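Local coordinates for protein probable benzoylformate decarboxylase (Rhodococcus jostii, PDB 7ORX) that binds thiamine diphosphate and a sodium ion, with the three-domain, four-subunit build of the thiamine-diphosphate-dependent enzymes, at residues E13-R18 with L177-E181; S93-V97 with A145-L150; L364-A369 with F506-F510; I438-W442 with L489-V495; L225-R231 with A329-S335. All coordinates share one frame. Numbering follows the deposited sequence.

In the fold
From the N terminus, helix 7-17 comes first, and contact 1 pins its end to helix 175-179, closing a loop that spans the N-terminal domain. Contact 2 nests inside that loop, packing helix 138-149 on strand 95-101; the two contacts touch through Arg18 and Arg180 against His147. Contact 5 follows in series and closes a loop within the central domain, joining helix 220-230 to the chain leaving helix 321-331. Contact 3 then opens on the next helix, 358-368, and closes on helix 503-515 in the C-terminal domain. Contact 4 nests inside its loop, about 11 Å away between nearest atoms, where 438-442 meets 489-495 beside the third subunit.

Contact 1 (E13-R18 with L177-E181); sequences ELLRAR and LLARE
This is a polar helix-end contact at the edge of the N-terminal domain, next to the second subunit, where an arginine just past helix 7-17 grips the end of the short helix 175-179. Residues 13-17 are helical and Arg18 leaves the helix at phi/psi -98/8; the CA atoms come nearest at Leu14 and Leu178, 5.8 Å apart. With chi1 m, chi2 m and chi3 t, the Arg18 side chain reaches over as a fork: NH1 donates to Leu178 O (2.9 Å) and NH2 to Leu177 O (3.1 Å), both near the guanidinium plane, while Arg180 O sits over one face. Both acceptors are main-chain carbonyls in the last turn of helix 175-179, and Arg18 NH2 also bonds Asn143 on helix 138-149. Beside the fork, Leu178 CD2 packs on Glu13 CG (3.9 Å) and Ala17 CB (4.4 Å). At Arg180 the chain turns extended (-61/132), and the Arg180 guanidinium leads away to the carbonyls of Gly314 and Ala308 of the second subunit.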
# COMPACT_ATOMS: atom_id res chain seq x y z
N GLU C 13 -13.80 2.64 29.27
CA GLU C 13 -14.90 1.77 29.78
C GLU C 13 -14.92 0.48 28.94
O GLU C 13 -15.28 -0.61 29.47
CB GLU C 13 -16.22 2.55 29.83
CG GLU C 13 -17.41 1.71 30.31
CD GLU C 13 -18.06 1.94 31.67
OE1 GLU C 13 -19.33 2.02 31.72
OE2 GLU C 13 -17.31 1.93 32.70
N LEU C 14 -14.53 0.61 27.68
CA LEU C 14 -14.58 -0.48 26.70
C LEU C 14 -13.40 -1.41 26.92
O LEU C 14 -13.63 -2.63 26.98
CB LEU C 14 -14.59 0.16 25.31
CG LEU C 14 -14.40 -0.82 24.16
CD1 LEU C 14 -15.65 -1.64 23.91
CD2 LEU C 14 -13.97 -0.10 22.90
N LEU C 15 -12.18 -0.86 27.04
CA LEU C 15 -10.97 -1.69 27.27
C LEU C 15 -11.20 -2.51 28.54
O LEU C 15 -10.81 -3.66 28.54
CB LEU C 15 -9.75 -0.79 27.40
CG LEU C 15 -9.46 0.09 26.19
CD1 LEU C 15 -8.43 1.14 26.50
CD2 LEU C 15 -9.01 -0.73 25.00
N ARG C 16 -11.80 -1.93 29.59
CA ARG C 16 -12.07 -2.65 30.87
C ARG C 16 -13.06 -3.78 30.59
O ARG C 16 -12.85 -4.87 31.11
CB ARG C 16 -12.64 -1.75 31.98
CG ARG C 16 -12.92 -2.54 33.26
CD ARG C 16 -13.54 -1.81 34.46
NE ARG C 16 -12.77 -0.63 34.84
CZ ARG C 16 -13.00 0.62 34.43
NH1 ARG C 16 -14.00 0.89 33.61
NH2 ARG C 16 -12.23 1.61 34.84
N ALA C 17 -14.11 -3.49 29.83
CA ALA C 17 -15.19 -4.43 29.47
C ALA C 17 -14.58 -5.67 28.80
O ALA C 17 -15.07 -6.77 29.05
CB ALA C 17 -16.15 -3.73 28.56
N ARG C 18 -13.51 -5.47 28.02
CA ARG C 18 -12.84 -6.51 27.19
C ARG C 18 -11.59 -7.11 27.88
O ARG C 18 -10.84 -7.83 27.23
CB ARG C 18 -12.42 -5.87 25.86
CG ARG C 18 -13.56 -5.42 24.96
CD ARG C 18 -14.57 -6.50 24.53
NE ARG C 18 -15.47 -5.89 23.54
CZ ARG C 18 -16.62 -5.32 23.81
NH1 ARG C 18 -17.10 -5.33 25.03
NH2 ARG C 18 -17.32 -4.74 22.86
N LEU C 177 -21.95 -0.26 22.05
CA LEU C 177 -20.58 -0.82 21.85
C LEU C 177 -20.20 -1.81 22.97
O LEU C 177 -19.76 -2.88 22.64
CB LEU C 177 -19.52 0.29 21.84
CG LEU C 177 -19.04 0.83 20.50
CD1 LEU C 177 -17.76 1.62 20.67
CD2 LEU C 177 -18.80 -0.26 19.50
N LEU C 178 -20.30 -1.42 24.24
CA LEU C 178 -19.93 -2.30 25.39
C LEU C 178 -20.59 -3.67 25.28
O LEU C 178 -19.90 -4.67 25.54
CB LEU C 178 -20.42 -1.73 26.72
CG LEU C 178 -19.46 -0.88 27.53
CD1 LEU C 178 -19.70 0.59 27.15
CD2 LEU C 178 -19.64 -1.16 29.04
N ALA C 179 -21.91 -3.68 24.99
CA ALA C 179 -22.81 -4.85 24.99
C ALA C 179 -22.35 -5.86 23.94
O ALA C 179 -22.72 -7.06 24.07
CB ALA C 179 -24.22 -4.37 24.70
N ARG C 180 -21.58 -5.41 22.93
CA ARG C 180 -21.15 -6.20 21.75
C ARG C 180 -20.31 -7.39 22.21
O ARG C 180 -19.44 -7.20 23.06
CB ARG C 180 -20.34 -5.40 20.72
CG ARG C 180 -21.17 -4.34 19.99
CD ARG C 180 -20.96 -4.21 18.48
NE ARG C 180 -21.24 -5.48 17.84
CZ ARG C 180 -20.42 -6.12 17.00
NH1 ARG C 180 -19.27 -5.60 16.58
NH2 ARG C 180 -20.80 -7.29 16.53
N GLU C 181 -20.66 -8.56 21.68
CA GLU C 181 -19.87 -9.80 21.63
C GLU C 181 -19.75 -10.22 20.15
O GLU C 181 -20.59 -9.84 19.37
CB GLU C 181 -20.52 -10.88 22.49
CG GLU C 181 -20.52 -10.55 23.98
CD GLU C 181 -21.71 -11.15 24.73
OE1 GLU C 181 -21.79 -12.41 24.83
OE2 GLU C 181 -22.61 -10.36 25.15

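Contact 2 (S93-V97 with A145-L150); sequences SPLVV and AIHTAL
Apolar side chains, two alanines among them, hold the last turns of helix 138-149 against the start of strand 95-101. The helix segment 145-149 crosses strand segment 95-97 at 149° between their N-to-C directions, roughly antiparallel, with axes 8.4 Å apart. Nearest CA pairs are Pro94 with Ala149 (4.6 Å) and Val96 with Ile146 (6.4 Å). Pro94, at -78/58, is the centre of an inverse gamma turn, closed by a weak bond from Leu95 N to Ser93 O (2.9 Å). Its ring, C-gamma endo, points at the helix end, bringing Pro94 CB to 4.0 Å from Ala149 CB, 3.5 Å from Ala149 O and 3.9 Å from Leu150 CD2. Leu150 has chi1 m and chi2 t, which carries its tip back toward the proline. The setting is the beta-alpha-beta crossover of a parallel sheet: helix 138-149 links strand 128-130 to its neighbour 157-162, and here it also lies over the next strand along, 95-101. Val96, at chi1 t, aims both methyls at the helix: Val96 CG1 lies 4.4 Å from both Ala145 CB and Ile146 CG1, and Val96 CG2 is 4.1 Å from Ile146 CG1 and 4.2 Å from Ala149 CB. The two alanines, one helical turn apart, also rest on Val157 of strand 157-162, while Leu95 points to the other side of the sheet, onto Leu54 of helix 50-64.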
# COMPACT_ATOMS: atom_id res chain seq x y z
N SER C 93 -0.95 -13.83 17.52
CA SER C 93 -1.04 -13.08 18.79
C SER C 93 -1.94 -11.87 18.63
O SER C 93 -1.67 -11.00 17.79
CB SER C 93 0.33 -12.72 19.28
OG SER C 93 0.74 -13.69 20.23
N PRO C 94 -3.05 -11.80 19.40
CA PRO C 94 -4.00 -10.71 19.29
C PRO C 94 -3.57 -9.42 19.97
O PRO C 94 -4.28 -8.95 20.80
CB PRO C 94 -5.26 -11.29 19.96
CG PRO C 94 -4.75 -12.28 20.94
CD PRO C 94 -3.49 -12.86 20.31
N LEU C 95 -2.43 -8.85 19.60
CA LEU C 95 -2.00 -7.52 20.08
C LEU C 95 -2.88 -6.45 19.43
O LEU C 95 -3.04 -6.45 18.19
CB LEU C 95 -0.55 -7.25 19.66
CG LEU C 95 0.49 -8.25 20.15
CD1 LEU C 95 1.91 -7.75 19.82
CD2 LEU C 95 0.36 -8.48 21.65
N VAL C 96 -3.34 -5.51 20.23
CA VAL C 96 -4.06 -4.31 19.75
C VAL C 96 -3.10 -3.13 19.91
O VAL C 96 -2.88 -2.71 21.04
CB VAL C 96 -5.32 -4.14 20.59
CG1 VAL C 96 -6.07 -2.91 20.14
CG2 VAL C 96 -6.17 -5.39 20.55
N VAL C 97 -2.50 -2.66 18.85
CA VAL C 97 -1.44 -1.64 18.98
C VAL C 97 -2.05 -0.29 18.63
O VAL C 97 -2.37 -0.11 17.46
CB VAL C 97 -0.30 -1.97 18.01
CG1 VAL C 97 0.84 -0.97 18.11
CG2 VAL C 97 0.18 -3.39 18.21
N ALA C 145 -11.15 -3.17 16.11
CA ALA C 145 -9.75 -3.60 16.29
C ALA C 145 -9.71 -4.82 17.21
O ALA C 145 -9.01 -5.81 16.83
CB ALA C 145 -8.90 -2.49 16.85
N ILE C 146 -10.41 -4.79 18.34
CA ILE C 146 -10.29 -5.88 19.36
C ILE C 146 -10.96 -7.13 18.79
O ILE C 146 -10.35 -8.18 18.85
CB ILE C 146 -10.87 -5.47 20.71
CG1 ILE C 146 -10.01 -4.37 21.34
CG2 ILE C 146 -11.02 -6.67 21.63
CD1 ILE C 146 -10.73 -3.54 22.35
N HIS C 147 -12.15 -7.01 18.24
CA HIS C 147 -12.89 -8.21 17.76
C HIS C 147 -12.09 -8.90 16.66
O HIS C 147 -12.06 -10.15 16.60
CB HIS C 147 -14.25 -7.82 17.20
CG HIS C 147 -15.22 -7.39 18.25
ND1 HIS C 147 -15.46 -8.16 19.37
CD2 HIS C 147 -16.04 -6.31 18.30
CE1 HIS C 147 -16.39 -7.55 20.09
NE2 HIS C 147 -16.76 -6.42 19.44
N THR C 148 -11.56 -8.07 15.77
CA THR C 148 -10.72 -8.46 14.61
C THR C 148 -9.48 -9.19 15.14
O THR C 148 -9.18 -10.25 14.63
CB THR C 148 -10.31 -7.25 13.76
OG1 THR C 148 -11.46 -6.56 13.27
CG2 THR C 148 -9.43 -7.62 12.59
N ALA C 149 -8.76 -8.64 16.10
CA ALA C 149 -7.56 -9.30 16.67
C ALA C 149 -7.88 -10.73 17.16
O ALA C 149 -7.01 -11.59 16.93
CB ALA C 149 -6.96 -8.46 17.75
N LEU C 150 -9.08 -11.00 17.69
CA LEU C 150 -9.45 -12.30 18.31
C LEU C 150 -10.17 -13.21 17.34
O LEU C 150 -10.53 -14.34 17.72
CB LEU C 150 -10.34 -12.05 19.52
CG LEU C 150 -9.66 -11.32 20.66
CD1 LEU C 150 -10.65 -10.66 21.59
CD2 LEU C 150 -8.76 -12.25 21.44

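Contact 3 (L364-A369 with F506-F510)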
# COMPACT_ATOMS: atom_id res chain seq x y z
N LEU C 364 21.24 -29.89 33.24
CA LEU C 364 21.27 -29.14 34.54
C LEU C 364 19.97 -28.34 34.68
O LEU C 364 19.38 -28.37 35.75
CB LEU C 364 22.50 -28.22 34.58
CG LEU C 364 23.76 -28.82 35.19
CD1 LEU C 364 23.77 -30.36 35.16
CD2 LEU C 364 24.99 -28.26 34.47
N VAL C 365 19.49 -27.67 33.64
CA VAL C 365 18.22 -26.92 33.78
C VAL C 365 17.08 -27.92 34.06
O VAL C 365 16.25 -27.62 34.91
CB VAL C 365 17.94 -26.05 32.54
CG1 VAL C 365 16.52 -25.54 32.51
CG2 VAL C 365 18.96 -24.91 32.45
N ARG C 366 17.04 -29.07 33.41
CA ARG C 366 15.99 -30.08 33.66
C ARG C 366 15.98 -30.45 35.15
O ARG C 366 14.90 -30.42 35.76
CB ARG C 366 16.19 -31.33 32.80
CG ARG C 366 15.14 -32.41 33.01
CD ARG C 366 15.40 -33.68 32.24
NE ARG C 366 16.64 -34.44 32.57
CZ ARG C 366 17.71 -34.55 31.78
NH1 ARG C 366 17.78 -33.92 30.62
NH2 ARG C 366 18.73 -35.27 32.17
N ALA C 367 17.13 -30.79 35.70
CA ALA C 367 17.31 -31.27 37.09
C ALA C 367 16.98 -30.18 38.12
O ALA C 367 16.53 -30.53 39.20
CB ALA C 367 18.72 -31.76 37.25
N GLY C 368 17.23 -28.91 37.82
CA GLY C 368 17.05 -27.78 38.77
C GLY C 368 15.67 -27.17 38.72
O GLY C 368 15.25 -26.62 39.69
N ALA C 369 14.98 -27.21 37.58
CA ALA C 369 13.84 -26.32 37.28
C ALA C 369 12.57 -27.00 37.73
O ALA C 369 12.45 -28.20 37.60
CB ALA C 369 13.75 -26.01 35.81
N PHE C 506 27.02 -23.35 37.93
CA PHE C 506 25.70 -23.15 37.31
C PHE C 506 24.62 -23.70 38.23
O PHE C 506 23.67 -22.95 38.51
CB PHE C 506 25.56 -23.81 35.94
CG PHE C 506 24.15 -23.63 35.46
CD1 PHE C 506 23.72 -22.40 35.01
CD2 PHE C 506 23.22 -24.65 35.59
CE1 PHE C 506 22.40 -22.20 34.65
CE2 PHE C 506 21.89 -24.45 35.22
CZ PHE C 506 21.48 -23.22 34.76
N THR C 507 24.74 -24.94 38.70
CA THR C 507 23.70 -25.58 39.56
C THR C 507 23.43 -24.68 40.77
O THR C 507 22.28 -24.53 41.14
CB THR C 507 24.10 -27.00 40.00
OG1 THR C 507 24.03 -27.83 38.85
CG2 THR C 507 23.25 -27.54 41.13
N THR C 508 24.46 -24.06 41.32
CA THR C 508 24.41 -23.14 42.50
C THR C 508 23.65 -21.86 42.11
O THR C 508 22.64 -21.57 42.77
CB THR C 508 25.81 -22.82 43.04
OG1 THR C 508 26.36 -24.04 43.57
CG2 THR C 508 25.82 -21.76 44.12
N ALA C 509 24.13 -21.13 41.10
CA ALA C 509 23.57 -19.83 40.64
C ALA C 509 22.09 -20.02 40.28
O ALA C 509 21.30 -19.14 40.63
CB ALA C 509 24.40 -19.29 39.49
N PHE C 510 21.76 -21.13 39.65
CA PHE C 510 20.38 -21.48 39.20
C PHE C 510 19.50 -21.76 40.41
O PHE C 510 18.41 -21.19 40.44
CB PHE C 510 20.40 -22.67 38.24
CG PHE C 510 19.11 -22.97 37.53
CD1 PHE C 510 18.40 -21.98 36.87
CD2 PHE C 510 18.61 -24.25 37.51
CE1 PHE C 510 17.21 -22.26 36.21
CE2 PHE C 510 17.42 -24.54 36.88
CZ PHE C 510 16.72 -23.54 36.23
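Phe510 lies along the end of helix 358-368, its CE2 atom 3.7 Å from both Gly368 C and Ala369 N and 3.8 Å from Val365 O. The ring brings its edge to the Ala369 nitrogen, and Phe510 CZ reaches Ala369 CB at 3.9 Å and Val365 CG1 at 4.2 Å. Gly368 leaves the room for this: an ideal CB built on Gly368 would fall 2.7 Å from Phe510 CD2, a clash. One turn earlier, Phe506 fills the next space, with CD2 3.8 Å from Leu364 CB and CZ 3.8 Å from Val365 CG2. The helix segments cross at -42° with axes 10.3 Å apart, in the C-terminal thiamine diphosphate-binding domain, an alpha/beta fold around a parallel sheet. Helix 358-368 leads into strand 374-378 and helix 503-515 joins strands 496-500 and 520-525; from both, side chains reach down to the sheet, Val365 and the two phenylalanines onto Ile454, Ala369 and Phe510 onto Ile426. Toward the solvent, Leu364 CG meets Thr507 OG1 at 3.8 Å.

Contact 4 (I438-W442 with L489-V495)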
# COMPACT_ATOMS: atom_id res chain seq x y z
N ILE C 438 17.55 -6.08 25.17
CA ILE C 438 18.34 -6.03 26.44
C ILE C 438 17.64 -5.11 27.42
O ILE C 438 17.64 -5.38 28.63
CB ILE C 438 19.78 -5.57 26.14
CG1 ILE C 438 20.73 -5.84 27.32
CG2 ILE C 438 19.83 -4.12 25.72
CD1 ILE C 438 21.00 -7.32 27.57
N THR C 439 17.02 -4.04 26.92
CA THR C 439 16.39 -2.99 27.76
C THR C 439 15.18 -3.56 28.50
O THR C 439 14.77 -2.90 29.43
CB THR C 439 15.93 -1.79 26.92
OG1 THR C 439 14.96 -2.31 26.01
CG2 THR C 439 17.06 -1.12 26.18
N ALA C 440 14.61 -4.70 28.12
CA ALA C 440 13.49 -5.30 28.87
C ALA C 440 13.95 -5.70 30.26
O ALA C 440 13.08 -5.95 31.13
CB ALA C 440 12.93 -6.48 28.16
N LEU C 441 15.26 -5.79 30.50
CA LEU C 441 15.77 -6.10 31.85
C LEU C 441 15.38 -4.99 32.82
O LEU C 441 15.04 -5.30 33.97
CB LEU C 441 17.28 -6.27 31.78
CG LEU C 441 17.78 -7.58 31.20
CD1 LEU C 441 19.30 -7.57 31.19
CD2 LEU C 441 17.22 -8.76 31.99
N TRP C 442 15.44 -3.74 32.37
CA TRP C 442 15.00 -2.55 33.16
C TRP C 442 13.55 -2.74 33.63
O TRP C 442 13.31 -2.56 34.82
CB TRP C 442 15.12 -1.29 32.33
CG TRP C 442 14.76 -0.06 33.10
CD1 TRP C 442 15.59 0.66 33.91
CD2 TRP C 442 13.49 0.61 33.11
NE1 TRP C 442 14.91 1.73 34.43
CE2 TRP C 442 13.63 1.73 33.94
CE3 TRP C 442 12.26 0.37 32.52
CZ2 TRP C 442 12.57 2.61 34.19
CZ3 TRP C 442 11.22 1.25 32.75
CH2 TRP C 442 11.38 2.34 33.58
N LEU C 489 25.76 -5.51 31.86
CA LEU C 489 24.52 -5.01 31.23
C LEU C 489 23.37 -5.17 32.22
O LEU C 489 22.67 -4.19 32.45
CB LEU C 489 24.27 -5.75 29.92
CG LEU C 489 25.24 -5.43 28.79
CD1 LEU C 489 24.67 -5.95 27.48
CD2 LEU C 489 25.48 -3.94 28.65
N ALA C 490 23.23 -6.33 32.84
CA ALA C 490 22.18 -6.60 33.85
C ALA C 490 22.23 -5.55 34.96
O ALA C 490 21.21 -5.01 35.33
CB ALA C 490 22.32 -7.99 34.42
N GLU C 491 23.42 -5.28 35.49
CA GLU C 491 23.56 -4.40 36.67
C GLU C 491 23.31 -2.98 36.19
O GLU C 491 22.70 -2.20 36.93
CB GLU C 491 24.89 -4.63 37.38
CG GLU C 491 24.96 -6.01 38.08
CD GLU C 491 26.29 -6.33 38.80
OE1 GLU C 491 26.30 -7.30 39.66
OE2 GLU C 491 27.31 -5.60 38.55
N GLY C 492 23.66 -2.70 34.94
CA GLY C 492 23.32 -1.42 34.28
C GLY C 492 21.84 -1.13 34.30
O GLY C 492 21.49 0.03 34.39
N TYR C 493 20.99 -2.16 34.21
CA TYR C 493 19.52 -2.01 34.17
C TYR C 493 18.90 -2.39 35.51
O TYR C 493 17.71 -2.24 35.67
CB TYR C 493 18.96 -2.75 32.96
CG TYR C 493 19.16 -2.01 31.65
CD1 TYR C 493 18.83 -0.68 31.54
CD2 TYR C 493 19.69 -2.61 30.53
CE1 TYR C 493 19.00 0.02 30.36
CE2 TYR C 493 19.86 -1.93 29.33
CZ TYR C 493 19.51 -0.59 29.24
OH TYR C 493 19.66 0.17 28.12
N GLY C 494 19.70 -2.71 36.53
CA GLY C 494 19.20 -2.92 37.90
C GLY C 494 18.79 -4.35 38.12
O GLY C 494 18.07 -4.61 39.11
N VAL C 495 19.22 -5.27 37.26
CA VAL C 495 19.10 -6.73 37.51
C VAL C 495 20.42 -7.32 38.03
O VAL C 495 21.47 -7.09 37.44
CB VAL C 495 18.60 -7.45 36.27
CG1 VAL C 495 18.46 -8.96 36.48
CG2 VAL C 495 17.29 -6.87 35.86
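The two segments converge: CA atoms of Ile438 and Leu489 are 7.9 Å apart, those of Trp442 and Tyr493 only 4.7 Å. Residues 438-442 run into helix 440-447, Leu441 N bonding Ile438 O (3.1 Å). Helix 486-493 finishes in a Schellman motif, with Gly494 at phi 88°, Gly494 N bonded to Glu491 O (3.1 Å) and Val495 N to Ala490 O (2.8 Å). That turn brings Val495 CG2 to 3.3 Å from Leu441 O. Tyr493 is the main wedge: Thr439 CA sits over one ring face, CD1 is 3.8 Å from Trp442 CB, CD2 3.9 Å from Ile438 O. This packing belongs to the C-terminal thiamine diphosphate-binding domain where it meets the third subunit: Tyr493 OH bonds Asn435 and Trp442 NE1 bonds the Pro482 carbonyl, both of that subunit. The Trp442 side chain lies about 11 Å from a bound thiamine diphosphate. Farther along, Leu441 CD1 rests on Ala490 CA (4.0 Å), and Ile438 CD1 meets Leu489 CD1 at 3.9 Å.

Contact 5 (L225-R231 with A329-S335)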
# COMPACT_ATOMS: atom_id res chain seq x y z
N LEU C 225 -4.57 -37.92 23.96
CA LEU C 225 -5.56 -39.02 23.97
C LEU C 225 -5.65 -39.62 22.57
O LEU C 225 -5.72 -40.84 22.42
CB LEU C 225 -6.88 -38.48 24.49
CG LEU C 225 -8.03 -39.48 24.48
CD1 LEU C 225 -7.68 -40.76 25.24
CD2 LEU C 225 -9.27 -38.84 25.05
N LEU C 226 -5.56 -38.78 21.55
CA LEU C 226 -5.66 -39.20 20.13
C LEU C 226 -4.45 -40.06 19.75
O LEU C 226 -4.65 -41.08 19.11
CB LEU C 226 -5.77 -37.96 19.24
CG LEU C 226 -5.86 -38.25 17.74
CD1 LEU C 226 -7.04 -39.16 17.43
CD2 LEU C 226 -5.97 -36.96 16.93
N ALA C 227 -3.24 -39.64 20.13
CA ALA C 227 -2.01 -40.43 19.93
C ALA C 227 -2.13 -41.77 20.66
O ALA C 227 -1.74 -42.78 20.05
CB ALA C 227 -0.80 -39.65 20.39
N GLU C 228 -2.65 -41.80 21.89
CA GLU C 228 -2.89 -43.07 22.63
C GLU C 228 -3.83 -43.97 21.82
O GLU C 228 -3.49 -45.14 21.62
CB GLU C 228 -3.36 -42.82 24.06
CG GLU C 228 -2.18 -42.61 25.03
CD GLU C 228 -2.45 -41.82 26.31
OE1 GLU C 228 -3.66 -41.37 26.49
OE2 GLU C 228 -1.46 -41.61 27.10
N LYS C 229 -4.92 -43.43 21.29
CA LYS C 229 -5.95 -44.26 20.61
C LYS C 229 -5.39 -44.84 19.32
O LYS C 229 -5.74 -45.98 18.99
CB LYS C 229 -7.21 -43.43 20.29
CG LYS C 229 -7.92 -42.93 21.53
CD LYS C 229 -9.39 -43.23 21.55
CE LYS C 229 -10.04 -42.94 22.88
NZ LYS C 229 -11.39 -42.38 22.66
N LEU C 230 -4.59 -44.08 18.58
CA LEU C 230 -4.02 -44.52 17.28
C LEU C 230 -2.66 -45.20 17.47
O LEU C 230 -2.09 -45.59 16.45
CB LEU C 230 -3.86 -43.31 16.37
CG LEU C 230 -5.16 -42.70 15.87
CD1 LEU C 230 -4.83 -41.46 15.05
CD2 LEU C 230 -5.96 -43.70 15.04
N ARG C 231 -2.16 -45.29 18.70
CA ARG C 231 -0.79 -45.78 18.96
C ARG C 231 0.16 -45.13 17.96
O ARG C 231 1.04 -45.85 17.40
CB ARG C 231 -0.78 -47.31 18.93
CG ARG C 231 -1.59 -47.92 20.05
CD ARG C 231 -3.08 -48.08 19.70
NE ARG C 231 -3.70 -49.08 20.55
CZ ARG C 231 -4.40 -48.86 21.65
NH1 ARG C 231 -4.69 -47.63 22.04
NH2 ARG C 231 -4.84 -49.89 22.33
N ALA C 329 -10.43 -37.22 19.27
CA ALA C 329 -9.84 -37.92 20.43
C ALA C 329 -10.92 -38.73 21.14
O ALA C 329 -10.61 -39.84 21.59
CB ALA C 329 -9.20 -36.92 21.37
N ASN C 330 -12.13 -38.21 21.23
CA ASN C 330 -13.19 -38.87 22.03
C ASN C 330 -13.95 -39.90 21.18
O ASN C 330 -14.70 -40.66 21.80
CB ASN C 330 -14.10 -37.86 22.73
CG ASN C 330 -13.38 -37.17 23.88
OD1 ASN C 330 -12.72 -37.79 24.73
ND2 ASN C 330 -13.46 -35.85 23.90
N MET C 331 -13.73 -39.98 19.86
CA MET C 331 -14.60 -40.78 18.96
C MET C 331 -13.85 -41.78 18.07
O MET C 331 -14.52 -42.76 17.64
CB MET C 331 -15.46 -39.86 18.10
CG MET C 331 -16.82 -39.62 18.69
SD MET C 331 -17.90 -38.84 17.40
CE MET C 331 -19.52 -38.86 18.20
N VAL C 332 -12.56 -41.61 17.80
CA VAL C 332 -11.77 -42.68 17.10
C VAL C 332 -11.69 -43.93 17.99
O VAL C 332 -11.61 -43.78 19.23
CB VAL C 332 -10.37 -42.23 16.66
CG1 VAL C 332 -10.44 -41.04 15.71
CG2 VAL C 332 -9.49 -41.94 17.83
N LYS C 333 -11.77 -45.10 17.36
CA LYS C 333 -11.72 -46.45 18.00
C LYS C 333 -10.26 -46.76 18.31
O LYS C 333 -9.38 -46.48 17.48
CB LYS C 333 -12.32 -47.53 17.08
CG LYS C 333 -13.85 -47.56 16.94
CD LYS C 333 -14.62 -47.50 18.28
CE LYS C 333 -14.01 -48.21 19.49
NZ LYS C 333 -14.47 -49.61 19.68
N PRO C 334 -9.93 -47.30 19.50
CA PRO C 334 -8.59 -47.85 19.73
C PRO C 334 -8.20 -48.79 18.57
O PRO C 334 -9.05 -49.55 18.15
CB PRO C 334 -8.73 -48.58 21.08
CG PRO C 334 -9.83 -47.83 21.79
CD PRO C 334 -10.79 -47.40 20.69
N SER C 335 -6.98 -48.65 18.04
CA SER C 335 -6.49 -49.40 16.85
C SER C 335 -5.82 -50.74 17.25
O SER C 335 -5.40 -50.96 18.47
CB SER C 335 -5.52 -48.57 16.06
OG SER C 335 -6.02 -47.30 15.72
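Leu226, Ala329 and Val332 form the apolar centre: Leu226 CB is 4.2 Å from Ala329 CB, and Leu226 CD1 is 3.7 Å from Val332 CG2. The helices come very close here, the CA atoms of Leu226 and Ala329 being 4.4 Å apart, which the small alanine permits. Leu225 CD2 extends the patch, 4.2 Å from Ala329 CB, and at its edge touches the amide oxygen Asn330 OD1 (3.6 Å). Outward, Lys229 lies across the second segment. Lys229 CB packs on Val332 CG2 (3.7 Å), CD passes Val332 O at 3.3 Å, and NZ donates to the carbonyl oxygen Ala329 O at 2.9 Å. The Lys229 carbonyl works too: Ser335 N donates to Lys229 O (3.1 Å), and Pro334 CA makes a CA-H...O contact with the same oxygen (3.5 Å). At the rim Arg231, with positive phi, ends helix 220-230 in a Schellman motif; its guanidinium turns a face to Pro334 and Ser335, while NH1 bonds Glu228 O (2.8 Å). Leu230 and Val332 also reach helix 190-202, so helices 190-202, 220-230 and 321-331 pack side by side, consistent with one helical layer against the parallel sheet of a Rossmann-like central domain.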